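Local coordinates for cobalamin biosynthesis protein CobN (Mycobacterium tuberculosis, PDB 7C6O), which is the large catalytic subunit of cobaltochelatase, which inserts cobalt into the corrin ring, probably in the aerobic route to cobalamin, at residues G491-A496 with Y532-R537. Numbering follows the deposited sequence.
Sequences GEIVIA and YLAAYR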
loop_
_atom_site.group_PDB
_atom_site.type_symbol
_atom_site.label_atom_id
_atom_site.label_comp_id
_atom_site.label_asym_id
_atom_site.label_seq_id
_atom_site.Cartn_x
_atom_site.Cartn_y
_atom_site.Cartn_z
ATOM N N GLY A 491 25.236 -10.939 -30.521
ATOM C CA GLY A 491 24.939 -10.261 -29.276
ATOM C C GLY A 491 24.827 -11.154 -28.059
ATOM O O GLY A 491 24.327 -12.281 -28.133
ATOM N N GLU A 492 25.309 -10.648 -26.926
ATOM C CA GLU A 492 25.106 -11.265 -25.623
ATOM C C GLU A 492 24.761 -10.165 -24.634
ATOM O O GLU A 492 25.452 -9.145 -24.580
ATOM C CB GLU A 492 26.352 -12.021 -25.147
ATOM C CG GLU A 492 26.587 -13.362 -25.816
ATOM C CD GLU A 492 27.863 -14.028 -25.332
ATOM O OE1 GLU A 492 28.872 -13.313 -25.147
ATOM O OE2 GLU A 492 27.854 -15.260 -25.128
ATOM N N ILE A 493 23.695 -10.362 -23.865
ATOM C CA ILE A 493 23.314 -9.416 -22.824
ATOM C C ILE A 493 24.106 -9.755 -21.568
ATOM O O ILE A 493 24.006 -10.869 -21.042
ATOM C CB ILE A 493 21.802 -9.452 -22.558
ATOM C CG1 ILE A 493 21.035 -9.121 -23.841
ATOM C CG2 ILE A 493 21.435 -8.466 -21.460
ATOM C CD1 ILE A 493 19.529 -9.230 -23.704
ATOM N N VAL A 494 24.901 -8.797 -21.095
ATOM C CA VAL A 494 25.804 -9.009 -19.970
ATOM C C VAL A 494 25.106 -8.585 -18.686
ATOM O O VAL A 494 24.597 -7.461 -18.583
ATOM C CB VAL A 494 27.117 -8.233 -20.167
ATOM C CG1 VAL A 494 28.085 -8.529 -19.033
ATOM C CG2 VAL A 494 27.740 -8.580 -21.510
ATOM N N ILE A 495 25.091 -9.480 -17.702
ATOM C CA ILE A 495 24.383 -9.268 -16.445
ATOM C C ILE A 495 25.388 -9.380 -15.309
ATOM O O ILE A 495 25.960 -10.454 -15.081
ATOM C CB ILE A 495 23.235 -10.272 -16.261
ATOM C CG1 ILE A 495 22.224 -10.135 -17.403
ATOM C CG2 ILE A 495 22.563 -10.068 -14.911
ATOM C CD1 ILE A 495 21.331 -11.337 -17.567
ATOM N N ALA A 496 25.603 -8.277 -14.600
ATOM C CA ALA A 496 26.478 -8.281 -13.437
ATOM C C ALA A 496 25.741 -8.874 -12.245
ATOM O O ALA A 496 24.608 -8.485 -11.947
ATOM C CB ALA A 496 26.952 -6.863 -13.119
ATOM N N TYR A 532 16.882 -5.191 -18.476
ATOM C CA TYR A 532 16.060 -5.415 -17.291
ATOM C C TYR A 532 15.348 -6.760 -17.372
ATOM O O TYR A 532 15.371 -7.548 -16.419
ATOM C CB TYR A 532 15.050 -4.273 -17.139
ATOM C CG TYR A 532 14.302 -4.258 -15.824
ATOM C CD1 TYR A 532 13.278 -5.165 -15.570
ATOM C CD2 TYR A 532 14.608 -3.328 -14.840
ATOM C CE1 TYR A 532 12.593 -5.156 -14.375
ATOM C CE2 TYR A 532 13.923 -3.310 -13.634
ATOM C CZ TYR A 532 12.916 -4.225 -13.410
ATOM O OH TYR A 532 12.231 -4.217 -12.217
ATOM N N LEU A 533 14.708 -7.039 -18.509
ATOM C CA LEU A 533 13.982 -8.295 -18.662
ATOM C C LEU A 533 14.931 -9.487 -18.667
ATOM O O LEU A 533 14.647 -10.514 -18.040
ATOM C CB LEU A 533 13.147 -8.264 -19.941
ATOM C CG LEU A 533 12.049 -7.200 -19.988
ATOM C CD1 LEU A 533 11.459 -7.093 -21.388
ATOM C CD2 LEU A 533 10.962 -7.510 -18.973
ATOM N N ALA A 534 16.065 -9.369 -19.365
ATOM C CA ALA A 534 17.019 -10.472 -19.421
ATOM C C ALA A 534 17.528 -10.840 -18.033
ATOM O O ALA A 534 17.670 -12.026 -17.711
ATOM C CB ALA A 534 18.187 -10.114 -20.338
ATOM N N ALA A 535 17.802 -9.836 -17.196
ATOM C CA ALA A 535 18.347 -10.105 -15.870
ATOM C C ALA A 535 17.368 -10.908 -15.023
ATOM O O ALA A 535 17.750 -11.893 -14.380
ATOM C CB ALA A 535 18.713 -8.792 -15.180
ATOM N N TYR A 536 16.095 -10.506 -15.006
ATOM C CA TYR A 536 15.116 -11.250 -14.221
ATOM C C TYR A 536 14.837 -12.616 -14.832
ATOM O O TYR A 536 14.663 -13.602 -14.106
ATOM C CB TYR A 536 13.820 -10.448 -14.075
ATOM C CG TYR A 536 13.821 -9.590 -12.838
ATOM C CD1 TYR A 536 13.549 -10.140 -11.592
ATOM C CD2 TYR A 536 14.126 -8.238 -12.905
ATOM C CE1 TYR A 536 13.566 -9.364 -10.448
ATOM C CE2 TYR A 536 14.145 -7.453 -11.766
ATOM C CZ TYR A 536 13.865 -8.022 -10.542
ATOM O OH TYR A 536 13.882 -7.249 -9.405
ATOM N N ARG A 537 14.793 -12.698 -16.161
ATOM C CA ARG A 537 14.561 -13.992 -16.790
ATOM C C ARG A 537 15.738 -14.936 -16.577
ATOM O O ARG A 537 15.554 -16.160 -16.574
ATOM C CB ARG A 537 14.263 -13.807 -18.278
ATOM C CG ARG A 537 12.893 -13.187 -18.562
ATOM C CD ARG A 537 11.753 -14.105 -18.114
ATOM N NE ARG A 537 11.413 -13.948 -16.701
ATOM C CZ ARG A 537 11.071 -14.955 -15.903
ATOM N NH1 ARG A 537 11.035 -16.195 -16.375
ATOM N NH2 ARG A 537 10.774 -14.729 -14.630
#
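Ile495 places its CD1 methyl over one face of the peptide group joining Ala534 to Ala535: CD1 lies 3.7 Å from Ala534 O and 3.6 Å from Ala535 CA, and the line from Ala534 C to CD1 runs within about 30° of the peptide normal. Tyr532 and Tyr536 leave the helix backbone directed away from the strand, and neither side chain comes within 8 Å of it; Tyr536 has Tyr532 O at its edge, in the ring plane, while Tyr536 OH is hydrogen-bonded to Gln508 NE2 and Tyr532 OH to Asn560 OD1. With Ile495 CG1 anti to the carbonyl carbon (chi1 -60°) and CD1 carried on nearly fully extended from there, the methyl arrives over that peptide, while CG2 comes alongside Ala535 CB at 4.1 Å. Ile493 uses both branches on one target, with CD1 at 3.7 Å and CG2 at 3.8 Å from Ala534 CB. The axes of strand 492-495 and helix segment 532-537 cross at -69° and approach to 8.8 Å, an alpha-on-beta packing; the small alanine side chains let the backbones approach, Ile495 CA to Ala535 CA being 6.1 Å. Ile495 also touches Ile448 and Val450 of the antiparallel strand 448-451 and Trp538 of the same helix, and Ile493 touches Tyr455. All four touching residues are buried and meet through methyl groups and one peptide face, with no polar bond between the two segments, consistent with cohesion by dispersion and burial of apolar surface.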